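Local coordinates for hemerythrin HHE cation binding domain protein (PDB 6TYJ) that binds zinc and iron ions in a hemerythrin-like helical bundle, though its physiological role is not established, at residues 32-35 with 36-39; 50-53 with 54-58; 102-105 with 106-109. All blocks are in the same frame, centred on the assembly; numbering follows the deposited sequence. Where two conformers were deposited one is given.

Contact 1: residues 32-35 with 36-39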
ATOM      1  N   GLU A  32     -18.420   1.365   0.755  1.00 25.63           N
ATOM      2  CA  GLU A  32     -19.709   2.017   0.586  1.00 26.59           C
ATOM      3  C   GLU A  32     -20.464   1.519  -0.637  1.00 27.82           C
ATOM      4  O   GLU A  32     -21.688   1.702  -0.701  1.00 32.01           O
ATOM      5  CB  GLU A  32     -19.529   3.536   0.484  1.00 30.91           C
ATOM      6  CG  GLU A  32     -19.154   4.250   1.774  1.00 42.91           C
ATOM      7  CD  GLU A  32     -18.698   5.691   1.518  1.00 57.84           C
ATOM      8  OE1 GLU A  32     -18.336   6.007   0.357  1.00 59.72           O
ATOM      9  OE2 GLU A  32     -18.696   6.504   2.472  1.00 59.47           O
ATOM     10  N   ALA A  33     -19.765   0.897  -1.608  1.00 25.99           N
ATOM     11  CA  ALA A  33     -20.387   0.417  -2.824  1.00 21.61           C
ATOM     12  C   ALA A  33     -21.068  -0.932  -2.574  1.00 22.59           C
ATOM     13  O   ALA A  33     -20.672  -1.687  -1.678  1.00 26.06           O
ATOM     14  CB  ALA A  33     -19.330   0.281  -3.923  1.00 24.78           C
ATOM     15  N   PRO A  34     -22.140  -1.224  -3.298  1.00 25.31           N
ATOM     16  CA  PRO A  34     -22.871  -2.474  -3.054  1.00 28.29           C
ATOM     17  C   PRO A  34     -21.988  -3.680  -3.355  1.00 26.41           C
ATOM     18  O   PRO A  34     -21.163  -3.652  -4.271  1.00 22.73           O
ATOM     19  CB  PRO A  34     -24.060  -2.379  -4.021  1.00 25.47           C
ATOM     20  CG  PRO A  34     -24.251  -0.900  -4.260  1.00 23.22           C
ATOM     21  CD  PRO A  34     -22.812  -0.351  -4.268  1.00 23.31           C
ATOM     22  N   VAL A  35     -22.176  -4.752  -2.574  1.00 23.58           N
ATOM     23  CA  VAL A  35     -21.351  -5.949  -2.737  1.00 22.33           C
ATOM     24  C   VAL A  35     -21.611  -6.570  -4.099  1.00 19.75           C
ATOM     25  O   VAL A  35     -22.759  -6.737  -4.520  1.00 23.44           O
ATOM     26  CB  VAL A  35     -21.607  -6.949  -1.592  1.00 23.65           C
ATOM     27  CG1 VAL A  35     -20.916  -8.266  -1.886  1.00 24.71           C
ATOM     28  CG2 VAL A  35     -21.026  -6.417  -0.312  1.00 26.30           C
ATOM     29  N   ASN A  36     -20.518  -6.848  -4.835  1.00 18.83           N
ATOM     30  CA  ASN A  36     -20.536  -7.481  -6.150  1.00 20.33           C
ATOM     31  C   ASN A  36     -20.991  -6.532  -7.256  1.00 18.99           C
ATOM     32  O   ASN A  36     -21.235  -6.982  -8.386  1.00 24.47           O
ATOM     33  CB  ASN A  36     -21.374  -8.772  -6.158  1.00 24.94           C
ATOM     34  CG  ASN A  36     -20.925  -9.766  -7.238  1.00 25.32           C
ATOM     35  OD1 ASN A  36     -19.768  -9.755  -7.677  1.00 22.73           O
ATOM     36  ND2 ASN A  36     -21.833 -10.616  -7.674  1.00 27.37           N
ATOM     37  N   SER A  37     -21.091  -5.233  -6.976  1.00 20.92           N
ATOM     38  CA  SER A  37     -21.448  -4.249  -7.985  1.00 20.74           C
ATOM     39  C   SER A  37     -20.266  -3.987  -8.909  1.00 21.53           C
ATOM     40  O   SER A  37     -19.116  -4.198  -8.534  1.00 20.74           O
ATOM     41  CB  SER A  37     -21.893  -2.930  -7.335  1.00 28.19           C
ATOM     42  OG  SER A  37     -20.877  -2.334  -6.528  1.00 24.62           O
ATOM     43  N   GLU A  38     -20.586  -3.563 -10.136  1.00 24.13           N
ATOM     44  CA  GLU A  38     -19.559  -3.106 -11.084  1.00 25.19           C
ATOM     45  C   GLU A  38     -18.632  -2.073 -10.455  1.00 22.20           C
ATOM     46  O   GLU A  38     -17.403  -2.111 -10.644  1.00 20.34           O
ATOM     47  CB  GLU A  38     -20.241  -2.500 -12.313  1.00 28.77           C
ATOM     48  CG  GLU A  38     -21.140  -3.433 -13.077  1.00 39.95           C
ATOM     49  CD  GLU A  38     -22.135  -2.715 -13.992  1.00 37.97           C
ATOM     50  OE1 GLU A  38     -22.330  -1.479 -13.888  1.00 31.32           O
ATOM     51  OE2 GLU A  38     -22.740  -3.410 -14.825  1.00 43.50           O
ATOM     52  N   GLU A  39     -19.222  -1.116  -9.740  1.00 27.29           N
ATOM     53  CA  GLU A  39     -18.465  -0.056  -9.094  1.00 27.37           C
ATOM     54  C   GLU A  39     -17.491  -0.618  -8.074  1.00 20.79           C
ATOM     55  O   GLU A  39     -16.318  -0.216  -8.046  1.00 20.97           O
ATOM     56  CB  GLU A  39     -19.433   0.929  -8.429  1.00 26.99           C
ATOM     57  CG  GLU A  39     -18.725   2.067  -7.748  1.00 35.48           C
ATOM     58  CD  GLU A  39     -19.625   2.945  -6.873  1.00 51.01           C
ATOM     59  OE1 GLU A  39     -20.852   2.695  -6.808  1.00 49.14           O
ATOM     60  OE2 GLU A  39     -19.083   3.882  -6.239  1.00 49.69           O
TER
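The chain turns back between Pro34 and Ser37 in a type II beta turn, closed by the bond from Ser37 N to Pro34 O at 3.1 Å with an N-H...O angle of 156°. The turn type follows from the backbone: Val35 is extended at the second position, while Asn36 at the third has a positive phi of 75°. The closing N-H stands well above the plane of the Pro34 carbonyl, 45° out of it. A second donor reaches the same oxygen: Ser37 OG lies 2.6 Å from Pro34 O, nearer that plane, so one carbonyl is gripped by both the backbone and the side chain of a single residue. The hydroxyl oxygen sits between the backbone N and the carbonyl carbon of Ser37, folded back toward the turn. There it also touches the proline ring, with OG 3.6 Å from Pro34 CD. Ser37 is the N-cap of helix 38-65, and its OG accepts a hydrogen bond from Arg40 N; the serine thus couples the connection after helix 12-32 to the first turn of the next helix. Alongside, the methyl of Ala33, the first residue to leave the helical conformation, faces the carboxylate end of Glu39, with Ala33 CB 4.0 Å from Glu39 CD. Glu39 gets there by an extended chain whose CG is anti to the backbone N. Asn36 OD1 is hydrogen-bonded to His41, and Asn36 N to Gln95, whose side chain also touches Val35.

Contact 2: residues 50-53 with 54-58. With ZN (zinc ion), chain B.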
ATOM      1  N   GLU A  50      -2.863   0.768  -6.425  1.00 16.91           N
ATOM      2  CA  GLU A  50      -2.230   1.683  -5.485  1.00 17.84           C
ATOM      3  C   GLU A  50      -1.470   0.919  -4.416  1.00 19.37           C
ATOM      4  O   GLU A  50      -0.395   1.348  -3.993  1.00 19.30           O
ATOM      5  CB  GLU A  50      -3.282   2.624  -4.854  1.00 18.38           C
ATOM      6  CG  GLU A  50      -3.957   3.533  -5.894  1.00 18.50           C
ATOM      7  CD  GLU A  50      -2.969   4.265  -6.783  1.00 19.98           C
ATOM      8  OE1 GLU A  50      -2.063   4.938  -6.251  1.00 20.71           O
ATOM      9  OE2 GLU A  50      -3.131   4.190  -8.021  1.00 21.61           O
ATOM     10  N   LEU A  51      -2.001  -0.226  -3.974  1.00 16.92           N
ATOM     11  CA  LEU A  51      -1.311  -1.019  -2.962  0.57 17.83           C
ATOM     12  C   LEU A  51       0.007  -1.560  -3.501  1.00 19.53           C
ATOM     13  O   LEU A  51       1.036  -1.482  -2.825  1.00 21.16           O
ATOM     14  CB  LEU A  51      -2.208  -2.164  -2.479  0.57 22.19           C
ATOM     15  CG  LEU A  51      -1.625  -3.164  -1.476  0.57 21.10           C
ATOM     16  CD1 LEU A  51      -0.948  -2.446  -0.316  0.57 23.95           C
ATOM     17  CD2 LEU A  51      -2.701  -4.129  -0.955  0.57 24.68           C
ATOM     18  N   ASP A  52      -0.024  -2.137  -4.706  1.00 18.51           N
ATOM     19  CA  ASP A  52       1.191  -2.613  -5.379  1.00 19.96           C
ATOM     20  C   ASP A  52       2.275  -1.552  -5.365  1.00 24.76           C
ATOM     21  O   ASP A  52       3.407  -1.801  -4.920  1.00 25.64           O
ATOM     22  CB  ASP A  52       0.838  -3.006  -6.820  1.00 20.69           C
ATOM     23  CG  ASP A  52       2.023  -3.504  -7.623  1.00 29.54           C
ATOM     24  OD1 ASP A  52       2.991  -3.996  -7.032  1.00 34.17           O
ATOM     25  OD2 ASP A  52       1.973  -3.400  -8.857  1.00 33.91           O
ATOM     26  N   ILE A  53       1.948  -0.350  -5.827  1.00 17.39           N
ATOM     27  CA  ILE A  53       3.013   0.640  -5.961  1.00 18.83           C
ATOM     28  C   ILE A  53       3.426   1.199  -4.607  1.00 17.20           C
ATOM     29  O   ILE A  53       4.592   1.609  -4.424  1.00 18.92           O
ATOM     30  CB  ILE A  53       2.620   1.743  -6.947  1.00 25.33           C
ATOM     31  CG1 ILE A  53       1.554   2.655  -6.391  1.00 23.91           C
ATOM     32  CG2 ILE A  53       2.120   1.135  -8.256  1.00 25.10           C
ATOM     33  CD1 ILE A  53       0.974   3.557  -7.520  1.00 26.32           C
ATOM     34  N   HIS A  54       2.509   1.199  -3.637  1.00 17.18           N
ATOM     35  CA  HIS A  54       2.819   1.703  -2.311  1.00 15.53           C
ATOM     36  C   HIS A  54       3.858   0.844  -1.614  1.00 17.94           C
ATOM     37  O   HIS A  54       4.865   1.366  -1.097  1.00 16.58           O
ATOM     38  CB  HIS A  54       1.548   1.737  -1.481  1.00 14.75           C
ATOM     39  CG  HIS A  54       1.731   2.391  -0.158  1.00 16.19           C
ATOM     40  ND1 HIS A  54       1.744   3.753  -0.006  1.00 20.58           N
ATOM     41  CD2 HIS A  54       1.899   1.867   1.079  1.00 20.47           C
ATOM     42  CE1 HIS A  54       1.910   4.052   1.273  1.00 20.04           C
ATOM     43  NE2 HIS A  54       2.017   2.921   1.945  1.00 22.13           N
ATOM     44  N   PHE A  55       3.638  -0.479  -1.594  1.00 19.69           N
ATOM     45  CA  PHE A  55       4.606  -1.362  -0.955  1.00 19.01           C
ATOM     46  C   PHE A  55       5.938  -1.319  -1.680  1.00 20.97           C
ATOM     47  O   PHE A  55       6.984  -1.433  -1.034  1.00 20.19           O
ATOM     48  CB  PHE A  55       4.077  -2.796  -0.868  1.00 19.87           C
ATOM     49  CG  PHE A  55       3.085  -2.999   0.245  1.00 24.73           C
ATOM     50  CD1 PHE A  55       2.618  -1.919   0.981  1.00 33.51           C
ATOM     51  CD2 PHE A  55       2.652  -4.274   0.571  1.00 24.59           C
ATOM     52  CE1 PHE A  55       1.697  -2.098   2.021  1.00 33.22           C
ATOM     53  CE2 PHE A  55       1.744  -4.462   1.595  1.00 25.24           C
ATOM     54  CZ  PHE A  55       1.270  -3.369   2.326  1.00 24.42           C
ATOM     55  N   ARG A  56       5.924  -1.142  -3.006  1.00 17.03           N
ATOM     56  CA  ARG A  56       7.192  -1.093  -3.745  1.00 17.24           C
ATOM     57  C   ARG A  56       7.977   0.165  -3.418  1.00 21.78           C
ATOM     58  O   ARG A  56       9.207   0.095  -3.240  1.00 19.98           O
ATOM     59  CB  ARG A  56       6.930  -1.177  -5.243  1.00 24.71           C
ATOM     60  CG  ARG A  56       6.566  -2.562  -5.728  1.00 35.03           C
ATOM     61  CD  ARG A  56       6.514  -2.604  -7.240  1.00 29.76           C
ATOM     62  NE  ARG A  56       5.845  -3.814  -7.688  1.00 34.22           N
ATOM     63  CZ  ARG A  56       6.478  -4.919  -8.050  1.00 49.86           C
ATOM     64  NH1 ARG A  56       7.801  -4.961  -8.026  1.00 46.01           N
ATOM     65  NH2 ARG A  56       5.788  -5.975  -8.452  1.00 55.84           N
ATOM     66  N   ILE A  57       7.317   1.334  -3.382  1.00 21.22           N
ATOM     67  CA  ILE A  57       8.114   2.506  -3.039  0.57 23.90           C
ATOM     68  C   ILE A  57       8.603   2.423  -1.602  1.00 18.51           C
ATOM     69  O   ILE A  57       9.736   2.871  -1.326  1.00 19.41           O
ATOM     70  CB  ILE A  57       7.405   3.847  -3.323  0.57 20.06           C
ATOM     71  CG1 ILE A  57       6.226   4.104  -2.392  0.57 17.12           C
ATOM     72  CG2 ILE A  57       6.988   3.947  -4.795  0.57 25.56           C
ATOM     73  CD1 ILE A  57       5.688   5.514  -2.566  0.57 26.00           C
ATOM     74  N   GLU A  58       7.838   1.809  -0.691  1.00 18.60           N
ATOM     75  CA  GLU A  58       8.326   1.620   0.671  1.00 19.40           C
ATOM     76  C   GLU A  58       9.534   0.676   0.666  1.00 17.79           C
ATOM     77  O   GLU A  58      10.593   1.003   1.231  1.00 19.79           O
ATOM     78  CB  GLU A  58       7.164   1.147   1.585  1.00 16.32           C
ATOM     79  CG  GLU A  58       6.242   2.288   1.968  1.00 18.92           C
ATOM     80  CD  GLU A  58       5.081   1.839   2.783  1.00 26.56           C
ATOM     81  OE1 GLU A  58       4.802   0.648   2.820  1.00 28.37           O
ATOM     82  OE2 GLU A  58       4.449   2.731   3.369  1.00 17.29           O
TER
HETATM   83 ZN    ZN B 300       2.613   2.770   3.957  0.90 20.97          ZN
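Residues 50-53 and 54-58 are consecutive turns of helix 38-65, joined by i to i+4 bonds of which Phe55 N to Leu51 O, 3.0 Å and 175° at the hydrogen, is nearly straight. Between the same two residues, Leu51 in one of its two conformers places a methyl over the Phe55 ring: CD1 is 3.6 Å from the ring centroid and 14° off its normal, a CH-pi contact centred on the face that need not be permanent. The leucine CG is anti to its backbone N, which sends the branch down the helix toward the phenyl group; the Phe55 ring also stacks with His80. One residue further round, Asp52 OD1 takes the N-H of Arg56 NE in a salt bridge of 2.9 Å. The donor comes to the syn side but tilted out of the carboxylate plane, and the two flat groups are turned 75° apart, so a single oxygen meets NE instead of a paired, coplanar contact. His54 and Glu58 belong to the metal site of the four-helix hemerythrin fold. His54 NE2 and Glu58 OE2, one turn apart, bind the same zinc ion at 2.1 Å and 1.9 Å, and His20, His114 and Glu118 complete its five residues. The spacing of four residues points both side chains at the metal from one helix. Glu58 OE1 binds a second zinc ion with His80 and His114, making this carboxylate a bridge. The rotation of the imidazole is fixed from behind as well, since His54 ND1 is hydrogen-bonded to His19, which also bonds Glu50.

Contact 3: residues 102-105 with 106-109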
ATOM      1  N   ASP A 102     -17.480 -10.020   5.557  1.00 33.37           N
ATOM      2  CA  ASP A 102     -16.603 -10.299   6.694  1.00 36.56           C
ATOM      3  C   ASP A 102     -15.139 -10.340   6.271  1.00 30.96           C
ATOM      4  O   ASP A 102     -14.273  -9.804   6.966  1.00 33.77           O
ATOM      5  CB  ASP A 102     -16.984 -11.620   7.352  1.00 35.46           C
ATOM      6  CG  ASP A 102     -18.093 -11.472   8.338  1.00 48.84           C
ATOM      7  OD1 ASP A 102     -18.519 -10.328   8.597  1.00 54.79           O
ATOM      8  OD2 ASP A 102     -18.533 -12.514   8.854  1.00 48.68           O
ATOM      9  N   GLU A 103     -14.840 -10.982   5.131  1.00 27.94           N
ATOM     10  CA  GLU A 103     -13.453 -11.031   4.673  1.00 31.51           C
ATOM     11  C   GLU A 103     -12.952  -9.651   4.275  1.00 26.01           C
ATOM     12  O   GLU A 103     -11.801  -9.298   4.566  1.00 25.84           O
ATOM     13  CB  GLU A 103     -13.316 -12.007   3.504  1.00 31.09           C
ATOM     14  CG  GLU A 103     -13.634 -13.469   3.849  1.00 28.08           C
ATOM     15  CD  GLU A 103     -12.715 -14.059   4.916  1.00 41.66           C
ATOM     16  OE1 GLU A 103     -11.616 -13.512   5.167  1.00 37.31           O
ATOM     17  OE2 GLU A 103     -13.101 -15.077   5.522  1.00 43.92           O
ATOM     18  N   TRP A 104     -13.793  -8.857   3.610  1.00 24.68           N
ATOM     19  CA  TRP A 104     -13.373  -7.505   3.247  1.00 27.19           C
ATOM     20  C   TRP A 104     -13.041  -6.695   4.496  1.00 27.42           C
ATOM     21  O   TRP A 104     -12.005  -6.021   4.556  1.00 26.70           O
ATOM     22  CB  TRP A 104     -14.460  -6.804   2.424  1.00 26.93           C
ATOM     23  CG  TRP A 104     -14.223  -5.319   2.378  1.00 22.25           C
ATOM     24  CD1 TRP A 104     -14.930  -4.357   3.017  1.00 24.96           C
ATOM     25  CD2 TRP A 104     -13.138  -4.655   1.723  1.00 19.10           C
ATOM     26  NE1 TRP A 104     -14.378  -3.114   2.776  1.00 26.52           N
ATOM     27  CE2 TRP A 104     -13.279  -3.277   1.977  1.00 23.94           C
ATOM     28  CE3 TRP A 104     -12.079  -5.092   0.916  1.00 24.49           C
ATOM     29  CZ2 TRP A 104     -12.398  -2.326   1.474  1.00 20.56           C
ATOM     30  CZ3 TRP A 104     -11.190  -4.145   0.418  1.00 25.10           C
ATOM     31  CH2 TRP A 104     -11.361  -2.779   0.698  1.00 21.11           C
ATOM     32  N   ASN A 105     -13.884  -6.784   5.522  1.00 27.25           N
ATOM     33  CA  ASN A 105     -13.621  -6.020   6.741  1.00 26.70           C
ATOM     34  C   ASN A 105     -12.337  -6.477   7.420  1.00 33.53           C
ATOM     35  O   ASN A 105     -11.581  -5.649   7.936  1.00 30.36           O
ATOM     36  CB  ASN A 105     -14.810  -6.126   7.696  1.00 33.69           C
ATOM     37  CG  ASN A 105     -15.979  -5.290   7.241  1.00 34.41           C
ATOM     38  OD1 ASN A 105     -15.794  -4.237   6.627  1.00 36.41           O
ATOM     39  ND2 ASN A 105     -17.197  -5.740   7.548  1.00 32.55           N
ATOM     40  N   SER A 106     -12.080  -7.788   7.438  1.00 26.74           N
ATOM     41  CA  SER A 106     -10.841  -8.294   8.014  1.00 29.54           C
ATOM     42  C   SER A 106      -9.634  -7.760   7.252  1.00 24.81           C
ATOM     43  O   SER A 106      -8.620  -7.397   7.857  1.00 32.10           O
ATOM     44  CB  SER A 106     -10.847  -9.824   8.024  1.00 38.12           C
ATOM     45  OG  SER A 106     -11.811 -10.323   8.947  1.00 38.57           O
ATOM     46  N   PHE A 107      -9.726  -7.704   5.930  1.00 30.20           N
ATOM     47  CA  PHE A 107      -8.628  -7.152   5.146  1.00 30.21           C
ATOM     48  C   PHE A 107      -8.464  -5.656   5.394  1.00 26.34           C
ATOM     49  O   PHE A 107      -7.337  -5.170   5.609  1.00 24.11           O
ATOM     50  CB  PHE A 107      -8.855  -7.421   3.660  1.00 26.85           C
ATOM     51  CG  PHE A 107      -7.811  -6.795   2.784  1.00 22.05           C
ATOM     52  CD1 PHE A 107      -6.523  -7.307   2.749  1.00 26.03           C
ATOM     53  CD2 PHE A 107      -8.117  -5.682   2.012  1.00 25.54           C
ATOM     54  CE1 PHE A 107      -5.566  -6.742   1.949  1.00 25.94           C
ATOM     55  CE2 PHE A 107      -7.154  -5.092   1.215  1.00 27.20           C
ATOM     56  CZ  PHE A 107      -5.874  -5.618   1.180  1.00 28.61           C
ATOM     57  N   LYS A 108      -9.569  -4.910   5.332  1.00 29.92           N
ATOM     58  CA  LYS A 108      -9.538  -3.469   5.578  1.00 27.15           C
ATOM     59  C   LYS A 108      -8.864  -3.153   6.911  1.00 30.10           C
ATOM     60  O   LYS A 108      -8.041  -2.230   7.000  1.00 32.66           O
ATOM     61  CB  LYS A 108     -10.956  -2.905   5.515  1.00 31.72           C
ATOM     62  CG  LYS A 108     -11.007  -1.397   5.544  1.00 33.59           C
ATOM     63  CD  LYS A 108     -12.400  -0.861   5.251  1.00 40.02           C
ATOM     64  CE  LYS A 108     -13.314  -1.040   6.441  1.00 51.51           C
ATOM     65  NZ  LYS A 108     -14.575  -0.239   6.339  1.00 55.30           N
ATOM     66  N   THR A 109      -9.139  -3.958   7.939  1.00 28.61           N
ATOM     67  CA  THR A 109      -8.558  -3.720   9.257  1.00 27.04           C
ATOM     68  C   THR A 109      -7.042  -3.864   9.227  1.00 28.27           C
ATOM     69  O   THR A 109      -6.318  -3.052   9.817  1.00 32.55           O
ATOM     70  CB  THR A 109      -9.179  -4.677  10.276  1.00 29.57           C
ATOM     71  OG1 THR A 109     -10.570  -4.355  10.417  1.00 33.18           O
ATOM     72  CG2 THR A 109      -8.492  -4.561  11.639  1.00 36.45           C
TER
HETATM   73  O   HOH W   1     -14.621  -9.402   9.737  1.00 41.85           O
HETATM   74  O   HOH W   2     -16.916  -2.287   5.074  1.00 34.46           O
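Trp104 lays one face of its indole beneath the aliphatic part of Lys108, one turn later: CB stands above the ring plane toward the rim, and Lys108 CD continues past the pyrrole edge, 3.9 Å from Trp104 NE1. The lysine starts out with CG anti to its backbone N and turns about its CG-CD bond (chi3 75°), which carries the ammonium end round to the NE1 side of the indole. There both Lys108 NZ and Trp104 NE1 are hydrogen-bonded to the Ser31 hydroxyl, on helix 12-32. A water donates to Asn105 OD1 at 2.7 Å and receives only a weak bond from Lys108 NZ, so Asn105 and Lys108, lying side by side, are linked indirectly. On the benzo side, Trp104 CZ3 comes 3.8 Å from Phe107 CD2, near the plane of the phenyl ring; the ring planes are 45° apart, an oblique approach. These two aromatics form the inward face of helix 100-121 in the hemerythrin-like bundle: Trp104 packs on Phe44 and Leu47 of helix 38-65, and Phe107 on Leu87 of helix 70-91. Arg40 adds a cation-pi contact with the indole. The backbone beneath is regular, with Lys108 N to Trp104 O at 2.8 Å and a nearly straight 174°. Asn105 O is doubly used: Thr109 N and Thr109 OG1, each 3.0 Å from it, approach from opposite faces of the carbonyl plane. The threonine hydroxyl can fold back this way because OG1 is anti to its own carbonyl carbon. A second water bridges Asp102 O, to which it donates at 2.8 Å, and Ser106 OG.

How the contacts relate
The three contacts follow one another along the chain within the hemerythrin domain. Contact 1 ends on the first turn of helix 38-65 and contact 2 lies further down it, with centres 24 Å apart; the helix runs from a surface turn to the buried metal site. Contact 3, on helix 100-121, is 15 Å from contact 1 and 19 Å from contact 2 between centres. In one Leu51 conformer contacts 2 and 3 touch, Leu51 CD2 lying 4.1 Å from Phe107 CZ, whereas contact 1 touches neither. Arg40 links contacts 1 and 3, bonding to Ala33 O and Ser37 OG and making a cation-pi contact with Trp104. Both helices supply zinc ligands, with His114 and Glu118 beyond contact 3.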